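Local coordinates for protein polyporopepsin (Irpex lacteus, PDB 1WKR) that cleaves proteins as a pepsin-family aspartic endopeptidase of broad specificity with milk-clotting activity, and is held here in complex with the inhibitor pepstatin, at residues Q10-V15 / G214-L219; S146-T151 / S155-L160; Q193-R196 / S202-S205; S255-I260 / T264-A269. All coordinates share one frame; numbering follows the deposited sequence.

How the interactions relate
Interactions 1 and 2 touch near the junction of the two lobes, their centres about 11 Å apart, where Tyr-14 runs from the first into the second. Interaction 1 is buried at the substrate cleft and rests on a single side-chain-to-backbone bond. Interaction 2 is partly buried and holds neighbouring backbones, with amide and water bonds alongside. Interactions 3 and 4 lie farther from the chain's centre, their own centres about 10 Å apart. They share a sheet, since strands 190-197 and 256-260 are neighbours in it. Interaction 3 pairs strands across a bulge with aliphatic packing, whereas interaction 4 is a regular antiparallel pairing with aromatic rings and one polar face.

Interaction 1 (Q10-V15 / G214-L219); sequences QLVDYV and GTTLTL
Thr-216 OG1 has two hydrogen-bond partners, Val-12 O and the backbone of the bound peptide inhibitor. It donates to Val-12 O at 2.7 Å. Because its one proton goes to Val-12, the hydroxyl most likely acts as acceptor toward the peptide. The bond meets Val-12 O on a lone pair in the carbonyl plane, with a C=O...donor angle of 123°. Thr-216 has OG1 anti to its carbonyl carbon (chi1 -52°), and this turn leaves the methyl CG2 lying 3.7 Å from Val-12 CA. Val-12 CB stands 3.6 Å from the same OG1. The turn that presents Val-12 O is braced within 10-15. Gln-10 N bonds Asp-13 O at 2.8 Å, and Gln-10 NE2 reaches the syn lone pair of Asp-13 OD1 at 3.0 Å. That NE2 has a second acceptor in Gly-100 O. Replacing Thr-216 with a valine would probably leave Val-12 O without this donor and the peptide backbone without its hydroxyl partner. On the other segment, Gly-214 N and Thr-215 OG1 both bond the carboxylate of the active-site residue Asp-212. Segment 214-219 begins with the glycine of the catalytic Asp-Thr-Gly motif, and its bond to 10-15 ties the two lobes together at the substrate-binding cleft of a pepsin-like protease.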
loop_
_atom_site.group_PDB
_atom_site.type_symbol
_atom_site.label_atom_id
_atom_site.label_comp_id
_atom_site.label_asym_id
_atom_site.label_seq_id
_atom_site.Cartn_x
_atom_site.Cartn_y
_atom_site.Cartn_z
ATOM N N GLN A 10 -7.073 -6.825 -6.379
ATOM C CA GLN A 10 -6.496 -7.672 -7.437
ATOM C C GLN A 10 -5.474 -8.638 -6.845
ATOM O O GLN A 10 -4.538 -9.054 -7.531
ATOM C CB GLN A 10 -5.849 -6.830 -8.551
ATOM C CG GLN A 10 -6.833 -5.873 -9.227
ATOM C CD GLN A 10 -6.307 -5.222 -10.509
ATOM O OE1 GLN A 10 -7.118 -5.021 -11.424
ATOM N NE2 GLN A 10 -5.030 -4.949 -10.564
ATOM N N LEU A 11 -5.608 -8.950 -5.561
ATOM C CA LEU A 11 -4.850 -9.976 -4.831
ATOM C C LEU A 11 -3.461 -9.500 -4.486
ATOM O O LEU A 11 -3.048 -9.561 -3.296
ATOM C CB LEU A 11 -4.728 -11.331 -5.625
ATOM C CG LEU A 11 -6.033 -11.853 -6.149
ATOM C CD1 LEU A 11 -5.799 -13.234 -6.810
ATOM C CD2 LEU A 11 -7.132 -11.910 -5.106
ATOM N N VAL A 12 -2.705 -9.011 -5.448
ATOM C CA VAL A 12 -1.352 -8.475 -5.209
ATOM C C VAL A 12 -1.362 -6.977 -4.998
ATOM O O VAL A 12 -0.369 -6.393 -4.536
ATOM C CB VAL A 12 -0.353 -8.900 -6.304
ATOM C CG1 VAL A 12 -0.224 -10.462 -6.322
ATOM C CG2 VAL A 12 -0.728 -8.419 -7.690
ATOM N N ASP A 13 -2.428 -6.307 -5.421
ATOM C CA ASP A 13 -2.543 -4.838 -5.287
ATOM C C ASP A 13 -3.999 -4.486 -5.283
ATOM O O ASP A 13 -4.850 -5.355 -5.566
ATOM C CB ASP A 13 -1.760 -4.121 -6.428
ATOM C CG ASP A 13 -2.222 -4.568 -7.796
ATOM O OD1 ASP A 13 -3.363 -4.421 -8.137
ATOM O OD2 ASP A 13 -1.290 -5.027 -8.576
ATOM N N TYR A 14 -4.305 -3.233 -4.956
ATOM C CA TYR A 14 -5.633 -2.649 -5.170
ATOM C C TYR A 14 -5.523 -1.572 -6.244
ATOM O O TYR A 14 -4.501 -0.871 -6.330
ATOM C CB TYR A 14 -6.141 -1.932 -3.879
ATOM C CG TYR A 14 -7.009 -2.826 -3.014
ATOM C CD1 TYR A 14 -6.426 -3.727 -2.096
ATOM C CD2 TYR A 14 -8.389 -2.734 -3.067
ATOM C CE1 TYR A 14 -7.254 -4.544 -1.284
ATOM C CE2 TYR A 14 -9.193 -3.494 -2.248
ATOM C CZ TYR A 14 -8.619 -4.377 -1.341
ATOM O OH TYR A 14 -9.416 -5.134 -0.519
ATOM N N VAL A 15 -6.610 -1.430 -7.023
ATOM C CA VAL A 15 -6.705 -0.367 -8.007
ATOM C C VAL A 15 -7.937 0.440 -7.780
ATOM O O VAL A 15 -8.915 0.049 -7.146
ATOM C CB VAL A 15 -6.760 -0.925 -9.440
ATOM C CG1 VAL A 15 -5.388 -1.504 -9.793
ATOM C CG2 VAL A 15 -7.877 -1.960 -9.633
ATOM N N GLY A 214 0.892 -0.583 -1.535
ATOM C CA GLY A 214 1.474 -1.085 -2.793
ATOM C C GLY A 214 2.577 -2.076 -2.590
ATOM O O GLY A 214 3.349 -2.371 -3.529
ATOM N N THR A 215 2.736 -2.616 -1.365
ATOM C CA THR A 215 3.556 -3.842 -1.153
ATOM C C THR A 215 2.567 -4.943 -0.809
ATOM O O THR A 215 1.740 -4.788 0.090
ATOM C CB THR A 215 4.565 -3.639 -0.036
ATOM O OG1 THR A 215 5.599 -2.753 -0.495
ATOM C CG2 THR A 215 5.253 -4.932 0.368
ATOM N N THR A 216 2.637 -6.082 -1.496
ATOM C CA THR A 216 1.660 -7.138 -1.275
ATOM C C THR A 216 1.816 -7.744 0.122
ATOM O O THR A 216 0.866 -7.860 0.909
ATOM C CB THR A 216 1.803 -8.260 -2.301
ATOM O OG1 THR A 216 1.797 -7.703 -3.616
ATOM C CG2 THR A 216 0.656 -9.265 -2.191
ATOM N N LEU A 217 3.011 -8.243 0.406
ATOM C CA LEU A 217 3.280 -9.026 1.589
ATOM C C LEU A 217 3.478 -8.136 2.823
ATOM O O LEU A 217 3.631 -6.926 2.717
ATOM C CB LEU A 217 4.551 -9.889 1.341
ATOM C CG LEU A 217 4.416 -10.891 0.198
ATOM C CD1 LEU A 217 5.639 -11.811 0.169
ATOM C CD2 LEU A 217 3.143 -11.762 0.252
ATOM N N THR A 218 3.428 -8.772 3.990
ATOM C CA THR A 218 3.815 -8.141 5.220
ATOM C C THR A 218 5.294 -8.464 5.409
ATOM O O THR A 218 5.629 -9.654 5.754
ATOM C CB THR A 218 2.901 -8.618 6.338
ATOM O OG1 THR A 218 1.560 -8.180 6.028
ATOM C CG2 THR A 218 3.259 -8.039 7.707
ATOM N N LEU A 219 6.167 -7.553 5.057
ATOM C CA LEU A 219 7.592 -7.838 4.999
ATOM C C LEU A 219 8.289 -7.402 6.262
ATOM O O LEU A 219 8.029 -6.313 6.814
ATOM C CB LEU A 219 8.237 -7.112 3.795
ATOM C CG LEU A 219 7.739 -7.515 2.407
ATOM C CD1 LEU A 219 8.471 -6.663 1.340
ATOM C CD2 LEU A 219 7.979 -9.004 2.179
#

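Interaction 2 (S146-T151 / S155-L160); sequences SFEPTT and STNGEL
Ser-146 and Glu-159 form an antiparallel hydrogen-bonded pair. Ser-146 N donates to Glu-159 O at 2.9 Å, almost straight at 176°, and Glu-159 N returns a bond to Ser-146 O. The Glu-148 and Asn-157 side chains pass each other running opposite ways, carboxylate and amide planes 52° apart, with Glu-148 OE1 3.6 Å from Asn-157 CB. Asn-157 ND2 bonds Glu-148 O at 3.3 Å, coming from above the carbonyl plane and not on a lone pair. Glu-148 CB lies 3.6 Å from the same ND2. With chi1 of Asn-157 at 68°, its CG lies between the backbone N and the carbonyl carbon, and ND2 reaches the Glu-148 backbone. Waters extend this first shell. Water 1 donates to Asn-157 O at 2.7 Å and also bonds Ser-146 OG, while water 2 joins Thr-151 N to Ser-155 OG. The outer shell fixes the amide. Tyr-14 OH bonds both Asn-157 OD1 and Glu-148 N, and the Tyr-14 ring stacks with that of Phe-147. Asn-157 and Gly-158 both face Ala-7 as a classic beta bulge. Strand 155-162 lies between 142-146 and 3-9, which fits the interlobe sheet at the base of pepsin-like enzymes.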
loop_
_atom_site.group_PDB
_atom_site.type_symbol
_atom_site.label_atom_id
_atom_site.label_comp_id
_atom_site.label_asym_id
_atom_site.label_seq_id
_atom_site.Cartn_x
_atom_site.Cartn_y
_atom_site.Cartn_z
ATOM N N SER A 146 -9.725 1.632 3.208
ATOM C CA SER A 146 -10.348 0.370 3.579
ATOM C C SER A 146 -10.003 -0.705 2.585
ATOM O O SER A 146 -10.390 -0.600 1.384
ATOM C CB SER A 146 -11.844 0.545 3.673
ATOM O OG SER A 146 -12.500 -0.714 3.854
ATOM N N PHE A 147 -9.285 -1.733 3.023
ATOM C CA PHE A 147 -9.118 -3.001 2.296
ATOM C C PHE A 147 -9.829 -4.086 3.067
ATOM O O PHE A 147 -10.123 -3.944 4.255
ATOM C CB PHE A 147 -7.632 -3.344 2.129
ATOM C CG PHE A 147 -6.811 -2.442 1.221
ATOM C CD1 PHE A 147 -7.355 -1.490 0.426
ATOM C CD2 PHE A 147 -5.455 -2.674 1.141
ATOM C CE1 PHE A 147 -6.565 -0.742 -0.462
ATOM C CE2 PHE A 147 -4.626 -1.929 0.281
ATOM C CZ PHE A 147 -5.211 -0.970 -0.523
ATOM N N GLU A 148 -10.149 -5.194 2.388
ATOM C CA GLU A 148 -10.818 -6.324 3.010
ATOM C C GLU A 148 -10.278 -7.608 2.438
ATOM O O GLU A 148 -9.813 -7.628 1.280
ATOM C CB GLU A 148 -12.333 -6.254 2.729
ATOM C CG GLU A 148 -12.990 -5.067 3.351
ATOM C CD GLU A 148 -14.483 -4.963 3.059
ATOM O OE1 GLU A 148 -15.059 -5.839 2.336
ATOM O OE2 GLU A 148 -15.054 -3.954 3.592
ATOM N N PRO A 149 -10.348 -8.719 3.184
ATOM C CA PRO A 149 -9.924 -10.010 2.594
ATOM C C PRO A 149 -10.795 -10.358 1.392
ATOM O O PRO A 149 -11.902 -9.861 1.231
ATOM C CB PRO A 149 -10.181 -11.003 3.753
ATOM C CG PRO A 149 -10.207 -10.141 4.989
ATOM C CD PRO A 149 -10.897 -8.864 4.551
ATOM N N THR A 150 -10.250 -11.242 0.575
ATOM C CA THR A 150 -10.954 -11.617 -0.653
ATOM C C THR A 150 -10.923 -13.163 -0.864
ATOM O O THR A 150 -10.003 -13.830 -0.397
ATOM C CB THR A 150 -10.348 -10.888 -1.764
ATOM O OG1 THR A 150 -11.193 -11.108 -2.946
ATOM C CG2 THR A 150 -8.954 -11.371 -2.160
ATOM N N THR A 151 -11.949 -13.617 -1.579
ATOM C CA THR A 151 -11.996 -15.044 -2.080
ATOM C C THR A 151 -12.346 -14.945 -3.537
ATOM O O THR A 151 -12.760 -16.047 -4.090
ATOM C CB THR A 151 -13.076 -15.860 -1.349
ATOM O OG1 THR A 151 -14.322 -15.252 -1.499
ATOM C CG2 THR A 151 -12.760 -15.960 0.190
ATOM N N SER A 155 -12.358 -8.301 -6.651
ATOM C CA SER A 155 -13.478 -7.942 -5.839
ATOM C C SER A 155 -13.427 -6.489 -5.495
ATOM O O SER A 155 -12.420 -6.011 -4.906
ATOM C CB SER A 155 -13.437 -8.741 -4.522
ATOM O OG SER A 155 -13.450 -10.183 -4.642
ATOM N N THR A 156 -14.440 -5.739 -5.848
ATOM C CA THR A 156 -14.487 -4.320 -5.510
ATOM C C THR A 156 -15.003 -4.214 -4.084
ATOM O O THR A 156 -16.168 -3.963 -3.823
ATOM C CB THR A 156 -15.364 -3.502 -6.518
ATOM O OG1 THR A 156 -14.813 -3.735 -7.820
ATOM C CG2 THR A 156 -15.279 -1.990 -6.227
ATOM N N ASN A 157 -14.097 -4.404 -3.145
ATOM C CA ASN A 157 -14.475 -4.500 -1.716
ATOM C C ASN A 157 -13.735 -3.464 -0.876
ATOM O O ASN A 157 -13.840 -3.493 0.355
ATOM C CB ASN A 157 -14.229 -5.898 -1.178
ATOM C CG ASN A 157 -12.759 -6.271 -1.102
ATOM O OD1 ASN A 157 -11.884 -5.424 -1.342
ATOM N ND2 ASN A 157 -12.414 -7.502 -0.684
ATOM N N GLY A 158 -13.093 -2.492 -1.516
ATOM C CA GLY A 158 -12.262 -1.479 -0.815
ATOM C C GLY A 158 -12.773 -0.099 -1.038
ATOM O O GLY A 158 -13.705 0.154 -1.847
ATOM N N GLU A 159 -12.150 0.857 -0.346
ATOM C CA GLU A 159 -12.571 2.275 -0.446
ATOM C C GLU A 159 -11.422 3.167 -0.102
ATOM O O GLU A 159 -10.679 2.906 0.843
ATOM C CB GLU A 159 -13.779 2.562 0.493
ATOM C CG GLU A 159 -14.315 3.998 0.356
ATOM C CD GLU A 159 -15.421 4.188 1.319
ATOM O OE1 GLU A 159 -15.147 4.304 2.560
ATOM O OE2 GLU A 159 -16.559 4.326 0.884
ATOM N N LEU A 160 -11.279 4.238 -0.846
ATOM C CA LEU A 160 -10.433 5.414 -0.466
ATOM C C LEU A 160 -11.338 6.529 -0.078
ATOM O O LEU A 160 -12.278 6.839 -0.844
ATOM C CB LEU A 160 -9.527 5.856 -1.608
ATOM C CG LEU A 160 -8.234 5.050 -1.760
ATOM C CD1 LEU A 160 -8.298 3.608 -1.750
ATOM C CD2 LEU A 160 -7.395 5.710 -2.909
HETATM O O HOH W 1 -14.400 -1.239 1.824
HETATM O O HOH W 2 -14.125 -11.670 -2.094
#

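Interaction 3 (Q193-R196 / S202-S205); sequences QSIR and SILS. Unlike the reference sequence in segment 193-196: Ser-194 (reference Thr).
The side chain of Ile-195 crosses that of Leu-204 at a slant, with CD1 of Ile-195 4.0 Å from CD2 of Leu-204. Ile-195 CG1 also comes within 4.1 Å of Leu-204 CB. Leu-204 has CG anti to its backbone N (chi1 -173°), which brings CD2 across to the end of the Ile-195 chain. The backbones of this pair are hydrogen-bonded in both directions. Ile-195 N donates to Leu-204 O at 2.9 Å, and Leu-204 N donates to Ile-195 O at 3.0 Å. Ile-195 O takes a second bond from Ile-203 N, also at 3.0 Å. Both donors reach it from the same face of its carbonyl plane. Ile-203 and Leu-204 thus share one partner, which makes a classic beta bulge in the hairpin of strands 190-197 and 201-205. The bulge shifts the register by one, and Arg-196 then faces Ser-202 as a non-hydrogen-bonded pair, their CA atoms 4.4 Å apart. Ile-203 CB packs against Ile-195 O at 3.5 Å. Beyond the hairpin, Ile-203 and Leu-204 touch Ala-224 of helix 222-232, and Ile-195 touches Ile-220. On the Ser-202 side, water 3 bonds Ser-202 OG at 2.8 Å and lies near Ile-195 O.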
loop_
_atom_site.group_PDB
_atom_site.type_symbol
_atom_site.label_atom_id
_atom_site.label_comp_id
_atom_site.label_asym_id
_atom_site.label_seq_id
_atom_site.Cartn_x
_atom_site.Cartn_y
_atom_site.Cartn_z
ATOM N N GLN A 193 7.159 0.404 15.308
ATOM C CA GLN A 193 6.334 -0.665 15.874
ATOM C C GLN A 193 7.250 -1.767 16.376
ATOM O O GLN A 193 8.435 -1.811 15.992
ATOM C CB GLN A 193 5.343 -1.243 14.827
ATOM C CG GLN A 193 5.966 -2.259 13.901
ATOM C CD GLN A 193 5.016 -2.667 12.767
ATOM O OE1 GLN A 193 3.886 -2.186 12.681
ATOM N NE2 GLN A 193 5.482 -3.580 11.923
ATOM N N SER A 194 6.702 -2.704 17.139
ATOM C CA SER A 194 7.323 -3.976 17.408
ATOM C C SER A 194 6.365 -5.085 17.014
ATOM O O SER A 194 5.166 -4.856 16.862
ATOM C CB SER A 194 7.722 -4.100 18.878
ATOM O OG SER A 194 6.537 -4.238 19.644
ATOM N N ILE A 195 6.902 -6.298 16.881
ATOM C CA ILE A 195 6.144 -7.474 16.522
ATOM C C ILE A 195 6.540 -8.630 17.426
ATOM O O ILE A 195 7.754 -8.907 17.592
ATOM C CB ILE A 195 6.365 -7.890 15.021
ATOM C CG1 ILE A 195 6.219 -6.687 14.063
ATOM C CG2 ILE A 195 5.357 -8.999 14.653
ATOM C CD1 ILE A 195 6.561 -7.100 12.602
ATOM N N ARG A 196 5.565 -9.316 17.963
ATOM C CA ARG A 196 5.794 -10.578 18.701
ATOM C C ARG A 196 4.913 -11.639 18.146
ATOM O O ARG A 196 3.851 -11.395 17.530
ATOM C CB ARG A 196 5.587 -10.366 20.193
ATOM C CG ARG A 196 4.401 -10.375 20.627
ATOM C CD ARG A 196 4.256 -10.681 22.319
ATOM N NE ARG A 196 2.816 -10.659 22.527
ATOM C CZ ARG A 196 2.106 -9.621 22.649
ATOM N NH1 ARG A 196 2.750 -8.400 22.588
ATOM N NH2 ARG A 196 0.852 -9.529 22.817
ATOM N N SER A 202 9.639 -12.837 20.720
ATOM C CA SER A 202 9.891 -11.607 19.967
ATOM C C SER A 202 10.219 -11.925 18.525
ATOM O O SER A 202 10.930 -12.891 18.234
ATOM C CB SER A 202 11.091 -10.827 20.635
ATOM O OG SER A 202 11.288 -9.609 19.880
ATOM N N ILE A 203 9.688 -11.196 17.615
ATOM C CA ILE A 203 9.976 -11.291 16.176
ATOM C C ILE A 203 10.811 -10.082 15.713
ATOM O O ILE A 203 11.841 -10.252 15.110
ATOM C CB ILE A 203 8.686 -11.479 15.386
ATOM C CG1 ILE A 203 7.963 -12.763 15.759
ATOM C CG2 ILE A 203 8.999 -11.396 13.866
ATOM C CD1 ILE A 203 8.782 -14.061 15.441
ATOM N N LEU A 204 10.317 -8.862 15.979
ATOM C CA LEU A 204 10.970 -7.641 15.580
ATOM C C LEU A 204 10.933 -6.697 16.731
ATOM O O LEU A 204 9.817 -6.257 17.119
ATOM C CB LEU A 204 10.296 -7.072 14.338
ATOM C CG LEU A 204 11.016 -5.840 13.725
ATOM C CD1 LEU A 204 12.312 -6.251 13.010
ATOM C CD2 LEU A 204 10.114 -5.166 12.704
ATOM N N SER A 205 12.055 -6.313 17.289
ATOM C CA SER A 205 12.098 -5.345 18.351
ATOM C C SER A 205 11.708 -3.950 17.843
ATOM O O SER A 205 11.921 -3.666 16.625
ATOM C CB SER A 205 13.541 -5.268 18.966
ATOM O OG SER A 205 13.973 -6.613 19.368
HETATM O O HOH W 3 9.368 -7.597 20.071
#

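Interaction 4 (S255-I260 / T264-A269); sequences SLFFTI and TFELTA
A beta hairpin joins strands 256-260 and 263-267, and strand 190-197 runs on the far side of 256-260. Leu-256 with Leu-267 and Phe-258 with Phe-265 are its hydrogen-bonded pairs. The Phe-258 N to Phe-265 O bond is 2.8 Å and nearly straight at 176°. On the Phe-258 and Phe-265 side, Phe-258 CE1 meets Leu-267 CB at 3.8 Å. The Phe-265 ring presents its edge to Ile-260 O, with CE2 3.7 Å from that oxygen. The other side of the hairpin is more polar. Ser-255 OG donates to Glu-266 OE2 at 2.7 Å, on the anti lone pair of OE2, away from OE1. Glu-266 is extended, with CG anti to the backbone N (chi1 -178°), and lies beside the Phe-257 ring, CD 3.6 Å from CE1. Ser-255 CB lies over one face of that ring, toward its rim, and Thr-264 CG2 approaches its edge. With an alanine in place of Glu-266, Ser-255 OG would probably lose its carboxylate acceptor, and the Phe-257 ring the chain that lies beside it at CE1. Water 4 donates to Ser-255 OG and accepts from Ala-269 N. The hydroxyl accepts from water 4 and donates to the carboxylate, which would probably favour a negative charge on Glu-266.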
loop_
_atom_site.group_PDB
_atom_site.type_symbol
_atom_site.label_atom_id
_atom_site.label_comp_id
_atom_site.label_asym_id
_atom_site.label_seq_id
_atom_site.Cartn_x
_atom_site.Cartn_y
_atom_site.Cartn_z
ATOM N N SER A 255 -1.145 -15.954 16.560
ATOM C CA SER A 255 -1.193 -14.578 16.057
ATOM C C SER A 255 0.135 -13.891 16.111
ATOM O O SER A 255 0.989 -14.195 16.980
ATOM C CB SER A 255 -2.201 -13.755 16.818
ATOM O OG SER A 255 -3.512 -14.302 16.606
ATOM N N LEU A 256 0.338 -12.946 15.220
ATOM C CA LEU A 256 1.362 -11.933 15.367
ATOM C C LEU A 256 0.749 -10.700 16.004
ATOM O O LEU A 256 -0.358 -10.256 15.615
ATOM C CB LEU A 256 1.952 -11.521 14.029
ATOM C CG LEU A 256 2.848 -12.506 13.370
ATOM C CD1 LEU A 256 3.129 -12.183 11.888
ATOM C CD2 LEU A 256 4.197 -12.644 14.120
ATOM N N PHE A 257 1.401 -10.171 17.012
ATOM C CA PHE A 257 0.899 -8.996 17.738
ATOM C C PHE A 257 1.777 -7.824 17.428
ATOM O O PHE A 257 3.005 -7.886 17.740
ATOM C CB PHE A 257 0.850 -9.276 19.250
ATOM C CG PHE A 257 -0.094 -10.404 19.621
ATOM C CD1 PHE A 257 -1.420 -10.145 19.882
ATOM C CD2 PHE A 257 0.354 -11.717 19.755
ATOM C CE1 PHE A 257 -2.280 -11.156 20.277
ATOM C CE2 PHE A 257 -0.543 -12.739 20.121
ATOM C CZ PHE A 257 -1.865 -12.420 20.387
ATOM N N PHE A 258 1.230 -6.799 16.832
ATOM C CA PHE A 258 1.977 -5.573 16.445
ATOM C C PHE A 258 1.641 -4.534 17.512
ATOM O O PHE A 258 0.480 -4.222 17.779
ATOM C CB PHE A 258 1.447 -5.065 15.097
ATOM C CG PHE A 258 1.846 -5.968 13.941
ATOM C CD1 PHE A 258 1.259 -7.233 13.747
ATOM C CD2 PHE A 258 2.743 -5.519 12.976
ATOM C CE1 PHE A 258 1.620 -8.017 12.678
ATOM C CE2 PHE A 258 3.100 -6.309 11.916
ATOM C CZ PHE A 258 2.538 -7.580 11.760
ATOM N N THR A 259 2.664 -3.939 18.090
ATOM C CA THR A 259 2.464 -2.833 19.062
ATOM C C THR A 259 2.734 -1.550 18.328
ATOM O O THR A 259 3.843 -1.314 17.867
ATOM C CB THR A 259 3.374 -2.960 20.242
ATOM O OG1 THR A 259 3.129 -4.217 20.925
ATOM C CG2 THR A 259 3.146 -1.809 21.262
ATOM N N ILE A 260 1.664 -0.737 18.210
ATOM C CA ILE A 260 1.714 0.547 17.443
ATOM C C ILE A 260 0.938 1.566 18.235
ATOM O O ILE A 260 -0.210 1.353 18.633
ATOM C CB ILE A 260 1.023 0.370 16.065
ATOM C CG1 ILE A 260 1.694 -0.731 15.251
ATOM C CG2 ILE A 260 1.000 1.714 15.335
ATOM C CD1 ILE A 260 0.913 -1.125 13.989
ATOM N N THR A 264 -2.133 -2.815 20.956
ATOM C CA THR A 264 -1.890 -4.121 20.291
ATOM C C THR A 264 -2.838 -4.325 19.147
ATOM O O THR A 264 -4.074 -4.184 19.298
ATOM C CB THR A 264 -2.213 -5.258 21.281
ATOM O OG1 THR A 264 -1.279 -5.277 22.375
ATOM C CG2 THR A 264 -2.052 -6.662 20.642
ATOM N N PHE A 265 -2.306 -4.671 17.978
ATOM C CA PHE A 265 -3.071 -5.087 16.782
ATOM C C PHE A 265 -2.763 -6.526 16.507
ATOM O O PHE A 265 -1.551 -6.895 16.352
ATOM C CB PHE A 265 -2.719 -4.185 15.618
ATOM C CG PHE A 265 -3.182 -2.745 15.844
ATOM C CD1 PHE A 265 -4.472 -2.392 15.546
ATOM C CD2 PHE A 265 -2.331 -1.841 16.488
ATOM C CE1 PHE A 265 -4.923 -1.079 15.792
ATOM C CE2 PHE A 265 -2.806 -0.565 16.745
ATOM C CZ PHE A 265 -4.090 -0.176 16.395
ATOM N N GLU A 266 -3.758 -7.384 16.413
ATOM C CA GLU A 266 -3.573 -8.823 16.316
ATOM C C GLU A 266 -3.805 -9.308 14.902
ATOM O O GLU A 266 -4.962 -9.276 14.394
ATOM C CB GLU A 266 -4.518 -9.489 17.281
ATOM C CG GLU A 266 -4.341 -11.031 17.272
ATOM C CD GLU A 266 -5.168 -11.768 18.239
ATOM O OE1 GLU A 266 -5.855 -11.147 19.165
ATOM O OE2 GLU A 266 -5.167 -13.014 18.231
ATOM N N LEU A 267 -2.741 -9.705 14.228
ATOM C CA LEU A 267 -2.811 -10.327 12.888
ATOM C C LEU A 267 -2.939 -11.848 13.113
ATOM O O LEU A 267 -1.984 -12.557 13.499
ATOM C CB LEU A 267 -1.560 -9.967 12.091
ATOM C CG LEU A 267 -1.626 -10.317 10.606
ATOM C CD1 LEU A 267 -2.558 -9.366 9.836
ATOM C CD2 LEU A 267 -0.230 -10.283 9.988
ATOM N N THR A 268 -4.155 -12.342 12.917
ATOM C CA THR A 268 -4.446 -13.740 13.324
ATOM C C THR A 268 -3.791 -14.730 12.397
ATOM O O THR A 268 -3.261 -14.388 11.329
ATOM C CB THR A 268 -5.975 -13.973 13.305
ATOM O OG1 THR A 268 -6.415 -13.777 11.932
ATOM C CG2 THR A 268 -6.741 -13.024 14.231
ATOM N N ALA A 269 -3.843 -16.007 12.815
ATOM C CA ALA A 269 -3.340 -17.083 11.963
ATOM C C ALA A 269 -3.945 -17.020 10.582
ATOM O O ALA A 269 -3.195 -17.080 9.560
ATOM C CB ALA A 269 -3.643 -18.440 12.606
HETATM O O HOH W 4 -4.695 -16.534 15.560
HETATM O O HOH W 5 1.317 -6.144 21.778
#